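Local coordinates for protein beta-xylosidase (Uncultured organism, PDB 4MLG) that hydrolyses xylo-oligosaccharides as a beta-xylosidase, probably releasing xylose from their non-reducing ends, with a calcium-containing beta-propeller of the glycoside hydrolase 43 family, at residues A[80-85]-A[100-105]; A[107-112]-A[130-135]; A[74-79]-A[122-127]. One frame throughout, in Å; residues are numbered along the deposited sequence.

Contact 1: residues A[80-85]-A[100-105]. With CA (calcium ion), chain M.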
loop_
_atom_site.group_PDB
_atom_site.type_symbol
_atom_site.label_atom_id
_atom_site.label_comp_id
_atom_site.label_asym_id
_atom_site.label_seq_id
_atom_site.Cartn_x
_atom_site.Cartn_y
_atom_site.Cartn_z
ATOM N N GLY A 80 7.231 -7.452 -5.329
ATOM C CA GLY A 80 6.125 -8.019 -6.071
ATOM C C GLY A 80 6.584 -8.256 -7.496
ATOM O O GLY A 80 6.949 -9.374 -7.857
ATOM N N ARG A 81 6.586 -7.197 -8.299
ATOM C CA ARG A 81 7.052 -7.280 -9.681
ATOM C C ARG A 81 7.348 -5.908 -10.284
ATOM O O ARG A 81 6.911 -4.879 -9.764
ATOM C CB ARG A 81 6.031 -8.021 -10.550
ATOM C CG ARG A 81 4.645 -7.399 -10.557
ATOM C CD ARG A 81 3.644 -8.319 -11.231
ATOM N NE ARG A 81 2.294 -7.765 -11.231
ATOM C CZ ARG A 81 1.744 -7.142 -12.266
ATOM N NH1 ARG A 81 2.430 -6.991 -13.391
ATOM N NH2 ARG A 81 0.507 -6.671 -12.181
ATOM N N GLN A 82 8.112 -5.918 -11.376
ATOM C CA GLN A 82 8.368 -4.735 -12.201
ATOM C C GLN A 82 9.237 -3.656 -11.549
ATOM O O GLN A 82 8.734 -2.772 -10.855
ATOM C CB GLN A 82 7.051 -4.140 -12.717
ATOM C CG GLN A 82 6.274 -5.076 -13.635
ATOM C CD GLN A 82 4.851 -4.616 -13.876
ATOM O OE1 GLN A 82 4.065 -4.478 -12.941
ATOM N NE2 GLN A 82 4.511 -4.374 -15.137
ATOM N N LEU A 83 10.544 -3.738 -11.786
ATOM C CA LEU A 83 11.479 -2.687 -11.394
ATOM C C LEU A 83 11.548 -1.631 -12.486
ATOM O O LEU A 83 12.188 -1.843 -13.516
ATOM C CB LEU A 83 12.880 -3.260 -11.180
ATOM C CG LEU A 83 13.235 -3.818 -9.806
ATOM C CD1 LEU A 83 14.680 -4.293 -9.794
ATOM C CD2 LEU A 83 13.004 -2.766 -8.735
ATOM N N TRP A 84 10.901 -0.494 -12.263
ATOM C CA TRP A 84 10.860 0.552 -13.279
ATOM C C TRP A 84 11.961 1.601 -13.087
ATOM O O TRP A 84 12.979 1.325 -12.454
ATOM C CB TRP A 84 9.461 1.177 -13.359
ATOM C CG TRP A 84 8.446 0.261 -14.007
ATOM C CD1 TRP A 84 8.637 -1.040 -14.379
ATOM C CD2 TRP A 84 7.095 0.583 -14.369
ATOM N NE1 TRP A 84 7.492 -1.547 -14.944
ATOM C CE2 TRP A 84 6.531 -0.571 -14.950
ATOM C CE3 TRP A 84 6.308 1.733 -14.256
ATOM C CZ2 TRP A 84 5.216 -0.609 -15.416
ATOM C CZ3 TRP A 84 5.002 1.693 -14.719
ATOM C CH2 TRP A 84 4.470 0.531 -15.292
ATOM N N ASP A 85 11.758 2.792 -13.646
ATOM C CA ASP A 85 12.785 3.837 -13.658
ATOM C C ASP A 85 13.251 4.261 -12.265
ATOM O O ASP A 85 12.467 4.777 -11.475
ATOM C CB ASP A 85 12.280 5.064 -14.420
ATOM C CG ASP A 85 13.243 6.234 -14.348
ATOM O OD1 ASP A 85 14.465 6.015 -14.481
ATOM O OD2 ASP A 85 12.775 7.374 -14.157
ATOM N N PRO A 100 11.242 2.200 -8.027
ATOM C CA PRO A 100 9.805 1.934 -7.999
ATOM C C PRO A 100 9.542 0.445 -8.196
ATOM O O PRO A 100 10.253 -0.210 -8.957
ATOM C CB PRO A 100 9.291 2.729 -9.196
ATOM C CG PRO A 100 10.417 2.704 -10.160
ATOM C CD PRO A 100 11.691 2.666 -9.350
ATOM N N LEU A 101 8.536 -0.080 -7.508
ATOM C CA LEU A 101 8.238 -1.506 -7.566
ATOM C C LEU A 101 6.864 -1.771 -6.972
ATOM O O LEU A 101 6.560 -1.316 -5.869
ATOM C CB LEU A 101 9.295 -2.301 -6.795
ATOM C CG LEU A 101 9.207 -3.828 -6.807
ATOM C CD1 LEU A 101 9.671 -4.390 -8.140
ATOM C CD2 LEU A 101 10.026 -4.408 -5.669
ATOM N N LYS A 102 6.031 -2.495 -7.710
ATOM C CA LYS A 102 4.741 -2.907 -7.181
ATOM C C LYS A 102 4.987 -3.848 -6.013
ATOM O O LYS A 102 5.815 -4.754 -6.106
ATOM C CB LYS A 102 3.906 -3.608 -8.254
ATOM C CG LYS A 102 3.434 -2.706 -9.386
ATOM C CD LYS A 102 2.501 -3.467 -10.317
ATOM C CE LYS A 102 1.941 -2.583 -11.418
ATOM N NZ LYS A 102 1.048 -3.364 -12.320
ATOM N N ASP A 103 4.285 -3.626 -4.908
ATOM C CA ASP A 103 4.399 -4.513 -3.759
ATOM C C ASP A 103 3.660 -5.821 -4.025
ATOM O O ASP A 103 3.255 -6.100 -5.152
ATOM C CB ASP A 103 3.877 -3.840 -2.485
ATOM C CG ASP A 103 2.478 -3.272 -2.648
ATOM O OD1 ASP A 103 1.733 -3.737 -3.535
ATOM O OD2 ASP A 103 2.117 -2.357 -1.878
ATOM N N GLN A 104 3.467 -6.616 -2.981
ATOM C CA GLN A 104 2.793 -7.898 -3.135
ATOM C C GLN A 104 1.281 -7.728 -3.282
ATOM O O GLN A 104 0.540 -8.706 -3.362
ATOM C CB GLN A 104 3.151 -8.823 -1.973
ATOM C CG GLN A 104 4.636 -9.140 -1.920
ATOM C CD GLN A 104 5.050 -9.818 -0.635
ATOM O OE1 GLN A 104 4.210 -10.260 0.148
ATOM N NE2 GLN A 104 6.356 -9.900 -0.407
ATOM N N ASN A 105 0.838 -6.476 -3.329
ATOM C CA ASN A 105 -0.557 -6.156 -3.600
ATOM C C ASN A 105 -0.702 -5.445 -4.943
ATOM O O ASN A 105 -1.729 -4.821 -5.218
ATOM C CB ASN A 105 -1.132 -5.286 -2.482
ATOM C CG ASN A 105 -1.112 -5.977 -1.133
ATOM O OD1 ASN A 105 -0.442 -5.529 -0.202
ATOM N ND2 ASN A 105 -1.854 -7.072 -1.020
HETATM CA CA CA M . 14.116 9.263 -14.553
HETATM O O HOH W 1 2.104 -3.778 -15.317
#

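Contact 2: residues A[107-112]-A[130-135]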
loop_
_atom_site.group_PDB
_atom_site.type_symbol
_atom_site.label_atom_id
_atom_site.label_comp_id
_atom_site.label_asym_id
_atom_site.label_seq_id
_atom_site.Cartn_x
_atom_site.Cartn_y
_atom_site.Cartn_z
ATOM N N ILE A 107 0.596 -2.768 -5.862
ATOM C CA ILE A 107 0.544 -1.321 -5.702
ATOM C C ILE A 107 1.955 -0.752 -5.784
ATOM O O ILE A 107 2.848 -1.192 -5.057
ATOM C CB ILE A 107 -0.092 -0.923 -4.358
ATOM C CG1 ILE A 107 -1.483 -1.543 -4.221
ATOM C CG2 ILE A 107 -0.169 0.589 -4.229
ATOM C CD1 ILE A 107 -2.186 -1.201 -2.922
ATOM N N PHE A 108 2.160 0.219 -6.671
ATOM C CA PHE A 108 3.490 0.787 -6.862
ATOM C C PHE A 108 3.984 1.524 -5.623
ATOM O O PHE A 108 3.341 2.453 -5.137
ATOM C CB PHE A 108 3.541 1.699 -8.092
ATOM C CG PHE A 108 4.216 1.071 -9.281
ATOM C CD1 PHE A 108 5.566 0.751 -9.240
ATOM C CD2 PHE A 108 3.504 0.797 -10.439
ATOM C CE1 PHE A 108 6.190 0.167 -10.328
ATOM C CE2 PHE A 108 4.124 0.216 -11.531
ATOM C CZ PHE A 108 5.468 -0.100 -11.474
ATOM N N ARG A 109 5.127 1.081 -5.113
ATOM C CA ARG A 109 5.775 1.721 -3.978
ATOM C C ARG A 109 7.194 2.084 -4.384
ATOM O O ARG A 109 7.649 1.715 -5.468
ATOM C CB ARG A 109 5.803 0.784 -2.770
ATOM C CG ARG A 109 4.438 0.303 -2.299
ATOM C CD ARG A 109 3.581 1.451 -1.790
ATOM N NE ARG A 109 2.406 0.977 -1.065
ATOM C CZ ARG A 109 1.506 1.774 -0.499
ATOM N NH1 ARG A 109 1.639 3.091 -0.576
ATOM N NH2 ARG A 109 0.467 1.256 0.145
ATOM N N ILE A 110 7.890 2.809 -3.515
ATOM C CA ILE A 110 9.270 3.192 -3.784
ATOM C C ILE A 110 10.187 2.715 -2.665
ATOM O O ILE A 110 9.974 3.039 -1.497
ATOM C CB ILE A 110 9.409 4.714 -3.962
ATOM C CG1 ILE A 110 8.606 5.179 -5.179
ATOM C CG2 ILE A 110 10.873 5.107 -4.111
ATOM C CD1 ILE A 110 8.652 6.675 -5.417
ATOM N N GLY A 111 11.204 1.939 -3.026
ATOM C CA GLY A 111 12.117 1.380 -2.047
ATOM C C GLY A 111 13.494 2.011 -2.100
ATOM O O GLY A 111 13.823 2.724 -3.051
ATOM N N VAL A 112 14.301 1.744 -1.077
ATOM C CA VAL A 112 15.645 2.302 -0.991
ATOM C C VAL A 112 16.711 1.209 -0.952
ATOM O O VAL A 112 16.611 0.258 -0.175
ATOM C CB VAL A 112 15.800 3.201 0.251
ATOM C CG1 VAL A 112 17.228 3.714 0.366
ATOM C CG2 VAL A 112 14.818 4.359 0.193
ATOM N N LYS A 130 7.649 4.674 3.672
ATOM C CA LYS A 130 6.328 4.928 4.232
ATOM C C LYS A 130 5.621 6.068 3.505
ATOM O O LYS A 130 6.162 7.167 3.382
ATOM C CB LYS A 130 6.437 5.251 5.724
ATOM C CG LYS A 130 7.078 4.150 6.549
ATOM C CD LYS A 130 7.337 4.610 7.973
ATOM C CE LYS A 130 7.857 3.468 8.829
ATOM N NZ LYS A 130 9.095 2.860 8.267
ATOM N N GLY A 131 4.413 5.796 3.022
ATOM C CA GLY A 131 3.613 6.805 2.352
ATOM C C GLY A 131 3.893 6.908 0.866
ATOM O O GLY A 131 3.180 7.602 0.141
ATOM N N SER A 132 4.931 6.214 0.412
ATOM C CA SER A 132 5.337 6.270 -0.989
ATOM C C SER A 132 4.297 5.639 -1.909
ATOM O O SER A 132 3.615 4.684 -1.532
ATOM C CB SER A 132 6.687 5.579 -1.182
ATOM O OG SER A 132 6.612 4.212 -0.817
ATOM N N TYR A 133 4.182 6.181 -3.115
ATOM C CA TYR A 133 3.261 5.654 -4.113
ATOM C C TYR A 133 3.694 6.067 -5.515
ATOM O O TYR A 133 4.620 6.864 -5.672
ATOM C CB TYR A 133 1.827 6.110 -3.827
ATOM C CG TYR A 133 1.601 7.605 -3.908
ATOM C CD1 TYR A 133 1.099 8.187 -5.064
ATOM C CD2 TYR A 133 1.869 8.432 -2.823
ATOM C CE1 TYR A 133 0.880 9.547 -5.145
ATOM C CE2 TYR A 133 1.653 9.798 -2.895
ATOM C CZ TYR A 133 1.158 10.349 -4.059
ATOM O OH TYR A 133 0.938 11.705 -4.143
ATOM N N SER A 134 3.026 5.514 -6.524
ATOM C CA SER A 134 3.373 5.757 -7.924
ATOM C C SER A 134 4.824 5.382 -8.231
ATOM O O SER A 134 5.413 4.549 -7.542
ATOM C CB SER A 134 3.083 7.206 -8.324
ATOM O OG SER A 134 3.211 7.378 -9.723
ATOM N N MET A 135 5.401 5.996 -9.260
ATOM C CA MET A 135 6.728 5.601 -9.725
ATOM C C MET A 135 7.543 6.738 -10.343
ATOM O O MET A 135 7.239 7.917 -10.145
ATOM C CB MET A 135 6.603 4.446 -10.719
ATOM C CG MET A 135 5.352 4.515 -11.575
ATOM S SD MET A 135 5.296 5.954 -12.663
ATOM C CE MET A 135 5.903 5.245 -14.191
HETATM O O HOH W 2 0.864 3.224 -6.035
#

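Contact 3: residues A[74-79]-A[122-127]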
loop_
_atom_site.group_PDB
_atom_site.type_symbol
_atom_site.label_atom_id
_atom_site.label_comp_id
_atom_site.label_asym_id
_atom_site.label_seq_id
_atom_site.Cartn_x
_atom_site.Cartn_y
_atom_site.Cartn_z
ATOM N N GLU A 74 14.514 -10.494 -6.834
ATOM C CA GLU A 74 14.657 -11.585 -5.872
ATOM C C GLU A 74 15.300 -11.109 -4.574
ATOM O O GLU A 74 14.969 -11.596 -3.492
ATOM C CB GLU A 74 15.482 -12.733 -6.458
ATOM C CG GLU A 74 14.837 -13.456 -7.628
ATOM C CD GLU A 74 15.262 -12.891 -8.968
ATOM O OE1 GLU A 74 15.549 -13.692 -9.882
ATOM O OE2 GLU A 74 15.306 -11.652 -9.110
ATOM N N ASP A 75 16.222 -10.158 -4.686
ATOM C CA ASP A 75 16.961 -9.662 -3.529
ATOM C C ASP A 75 16.129 -8.712 -2.668
ATOM O O ASP A 75 16.518 -8.375 -1.550
ATOM C CB ASP A 75 18.251 -8.966 -3.975
ATOM C CG ASP A 75 19.121 -9.850 -4.848
ATOM O OD1 ASP A 75 18.936 -11.084 -4.820
ATOM O OD2 ASP A 75 19.992 -9.308 -5.562
ATOM N N ILE A 76 14.987 -8.281 -3.194
ATOM C CA ILE A 76 14.112 -7.363 -2.471
ATOM C C ILE A 76 13.053 -8.134 -1.683
ATOM O O ILE A 76 12.293 -8.911 -2.257
ATOM C CB ILE A 76 13.433 -6.365 -3.430
ATOM C CG1 ILE A 76 14.478 -5.690 -4.319
ATOM C CG2 ILE A 76 12.644 -5.324 -2.654
ATOM C CD1 ILE A 76 13.886 -4.772 -5.367
ATOM N N PRO A 77 13.011 -7.930 -0.357
ATOM C CA PRO A 77 12.119 -8.677 0.539
ATOM C C PRO A 77 10.634 -8.398 0.309
ATOM O O PRO A 77 9.823 -9.323 0.388
ATOM C CB PRO A 77 12.535 -8.187 1.931
ATOM C CG PRO A 77 13.928 -7.675 1.755
ATOM C CD PRO A 77 13.941 -7.067 0.389
ATOM N N TRP A 78 10.283 -7.145 0.037
ATOM C CA TRP A 78 8.884 -6.769 -0.147
ATOM C C TRP A 78 8.472 -6.844 -1.611
ATOM O O TRP A 78 7.406 -6.359 -1.990
ATOM C CB TRP A 78 8.630 -5.359 0.394
ATOM C CG TRP A 78 9.392 -4.278 -0.325
ATOM C CD1 TRP A 78 10.686 -3.903 -0.104
ATOM C CD2 TRP A 78 8.900 -3.427 -1.369
ATOM N NE1 TRP A 78 11.032 -2.875 -0.948
ATOM C CE2 TRP A 78 9.954 -2.564 -1.735
ATOM C CE3 TRP A 78 7.674 -3.311 -2.031
ATOM C CZ2 TRP A 78 9.818 -1.600 -2.735
ATOM C CZ3 TRP A 78 7.541 -2.355 -3.022
ATOM C CH2 TRP A 78 8.606 -1.511 -3.364
ATOM N N ALA A 79 9.317 -7.471 -2.423
ATOM C CA ALA A 79 9.147 -7.458 -3.872
ATOM C C ALA A 79 7.868 -8.117 -4.372
ATOM O O ALA A 79 7.471 -9.187 -3.905
ATOM C CB ALA A 79 10.352 -8.081 -4.554
ATOM N N PHE A 122 24.028 -2.736 -4.486
ATOM C CA PHE A 122 23.120 -2.006 -3.610
ATOM C C PHE A 122 22.294 -2.962 -2.756
ATOM O O PHE A 122 21.646 -3.871 -3.277
ATOM C CB PHE A 122 22.194 -1.105 -4.431
ATOM C CG PHE A 122 22.888 0.064 -5.074
ATOM C CD1 PHE A 122 22.811 1.327 -4.512
ATOM C CD2 PHE A 122 23.615 -0.099 -6.243
ATOM C CE1 PHE A 122 23.448 2.406 -5.100
ATOM C CE2 PHE A 122 24.254 0.973 -6.836
ATOM C CZ PHE A 122 24.169 2.227 -6.264
ATOM N N ILE A 123 22.322 -2.753 -1.443
ATOM C CA ILE A 123 21.534 -3.566 -0.524
ATOM C C ILE A 123 20.221 -2.866 -0.189
ATOM O O ILE A 123 20.220 -1.777 0.386
ATOM C CB ILE A 123 22.309 -3.865 0.772
ATOM C CG1 ILE A 123 23.621 -4.583 0.449
ATOM C CG2 ILE A 123 21.461 -4.700 1.720
ATOM C CD1 ILE A 123 24.444 -4.930 1.670
ATOM N N PRO A 124 19.094 -3.495 -0.553
ATOM C CA PRO A 124 17.766 -2.895 -0.388
ATOM C C PRO A 124 17.261 -2.971 1.046
ATOM O O PRO A 124 17.628 -3.883 1.787
ATOM C CB PRO A 124 16.888 -3.764 -1.288
ATOM C CG PRO A 124 17.540 -5.099 -1.249
ATOM C CD PRO A 124 19.021 -4.835 -1.162
ATOM N N GLN A 125 16.427 -2.010 1.429
ATOM C CA GLN A 125 15.748 -2.062 2.715
ATOM C C GLN A 125 14.656 -3.117 2.628
ATOM O O GLN A 125 14.236 -3.488 1.533
ATOM C CB GLN A 125 15.148 -0.700 3.064
ATOM C CG GLN A 125 16.172 0.415 3.210
ATOM C CD GLN A 125 17.096 0.212 4.396
ATOM O OE1 GLN A 125 18.103 -0.490 4.302
ATOM N NE2 GLN A 125 16.756 0.832 5.520
ATOM N N GLU A 126 14.192 -3.600 3.773
ATOM C CA GLU A 126 13.230 -4.697 3.781
ATOM C C GLU A 126 11.810 -4.242 3.464
ATOM O O GLU A 126 10.953 -5.055 3.122
ATOM C CB GLU A 126 13.273 -5.436 5.118
ATOM C CG GLU A 126 14.628 -6.044 5.429
ATOM C CD GLU A 126 14.641 -6.794 6.741
ATOM O OE1 GLU A 126 13.551 -7.001 7.317
ATOM O OE2 GLU A 126 15.738 -7.175 7.196
ATOM N N ASN A 127 11.566 -2.940 3.575
ATOM C CA ASN A 127 10.241 -2.389 3.316
ATOM C C ASN A 127 10.304 -1.107 2.494
ATOM O O ASN A 127 11.295 -0.378 2.551
ATOM C CB ASN A 127 9.496 -2.140 4.631
ATOM C CG ASN A 127 9.189 -3.423 5.380
ATOM O OD1 ASN A 127 9.943 -3.835 6.260
ATOM N ND2 ASN A 127 8.077 -4.061 5.031
HETATM O O HOH W 3 14.012 -1.686 -0.329
#

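Contact 1: residues A[80-85]-A[100-105]
K102 and Q82 lay their side chains alongside each other, both pointing the same way, so that the lysine CD passes 3.2 Å from Q82 OE1. Their polar ends share a water, which accepts from K102 NZ at 3.2 Å and also from Q82 NE2; the amide nitrogen donates to F46 O as well. R81 crosses the lysine obliquely. Its CG stands between the backbone N and the carbonyl carbon (chi1 58°), and the chain then runs extended to NE. K102 CD lies over one face of the guanidinium, 4.1 Å above the plane and offset toward the rim. R81 NH2 and K102 NZ, two like charges, are 3.4 Å apart; salt bridges from R81 to D106 and D44 probably offset the repulsion. These residues belong to the first two, antiparallel strands of a propeller blade, and G80 and R81 together face K102 in a classic beta bulge. K102 N donates to R81 O at 3.3 Å, while the return bond from R81 N to K102 O is weak, as is that from W84 N to P100 O. On the other face of the sheet L101 CG lies anti to the backbone N (chi1 -176°), and chi2 of 75° turns CD1 to 3.8 Å from L83 CD2, close to the carbonyl oxygens of R81 and Q82. Further along, P100 CG packs 3.7 Å from W84 CB, and W84 NE1 bonds to F46 O. D85 turns away from P100, and its OD2 binds the calcium ion at 2.4 Å, a site to which H274 also contributes.

Contact 2: residues A[107-112]-A[130-135]
S132 bonds twice to strand 108-112, taking a backbone N-H on its OG and an arginine N-H on its carbonyl. The strand is the third of a four-stranded antiparallel propeller blade, and 130-135 belongs to the loop that leads from this blade to strand 138-141 of the next sheet. The close part lies around S132: I110 N donates to S132 OG at 3.3 Å with an N-H...O angle of 168°, OG bonds also to I129 O, and the CB atoms of I110 and S132 meet at 4.0 Å. The R109 chain bends at chi2 (-64°), bringing CD close to S132 O; NH1 donates to that oxygen, which lies in the guanidinium plane, at 2.7 Å. That arginine reaches the subunit interface too, with a salt bridge from NH2 to D103 of the second subunit and a bond from NH1 to N105 there. Next to S132 the backbones come closest, Y133 CA making a CA-H...O contact with F108 O, and a water also bridges them, donating to F108 O at 2.7 Å and accepting from S134 N. The loose side is the start of 130-135, where K130 and G131 are partly exposed and make no contact with the strand, but both meet the second subunit. M135 packs on the F108 ring, which also meets W84, and places CG over the centre of the ring in a CH-pi contact, 4.2 Å from the centroid.

Contact 3: residues A[74-79]-A[122-127]
The indole of W78 has the backbone of N127 over one face, with N127 C 3.9 Å from NE1, while two carbonyls approach its edge. E126 O lies 3.4 Å from CD1 near the ring plane, and Q125 O is also in the plane, joined to NE1 through a water. That water accepts from W78 NE1 at 3.3 Å and donates to Q125 O at 2.6 Å. CG stands between the backbone N and the carbonyl carbon (chi1 63°), and chi2 of -83° sets the turn of the ring. An alanine here would keep the contact of CB with E126 O, but would probably leave the water without its indole partner and open a gap beside the N127 backbone. The two prolines make the rest of the contact. P77 CG rests 3.7 Å from E126 CA, and its ring crosses the glutamate side chain at about a right angle. P124 puts CG 3.4 Å from D75 O, and its CB meets I76 CG1 at 4.3 Å. No direct hydrogen bond joins the segments: a type I beta turn from I76 to A79 leans on 124-127 by packing, by carbonyl oxygens at the indole edge and by a bridging water. E126 and D75 lie on the exposed side, and K130 of the second subunit packs on P77 and W78. The turn lies in the loop between strands 64-72 and 81-91; 123-124 is the outermost strand of the blade, hydrogen-bonded to strand 108-115, and W78 lies against F99 and L101 of strand 94-102 and R109 of strand 108-115.

All three contacts reach the same four-stranded blade. Contacts 1 and 2 are buried and share its middle: strands 94-102 and 108-115 are neighbours, L101 N lies 2.9 Å from R109 O as a probable hydrogen bond, and P100 CB packs on M135 CB. Contact 3 is more superficial, at the outer strand 123-124, which joins contact 2 through V112 O and Q125 N. Chemistry follows place: contact 1 pairs strands and carries a calcium ligand, contact 2 fixes a loop by serine and arginine bonds, and contact 3 relies on proline and tryptophan packing. Q104 of contact 1 packs against A79 of contact 3, and each of the three contacts meets the second subunit.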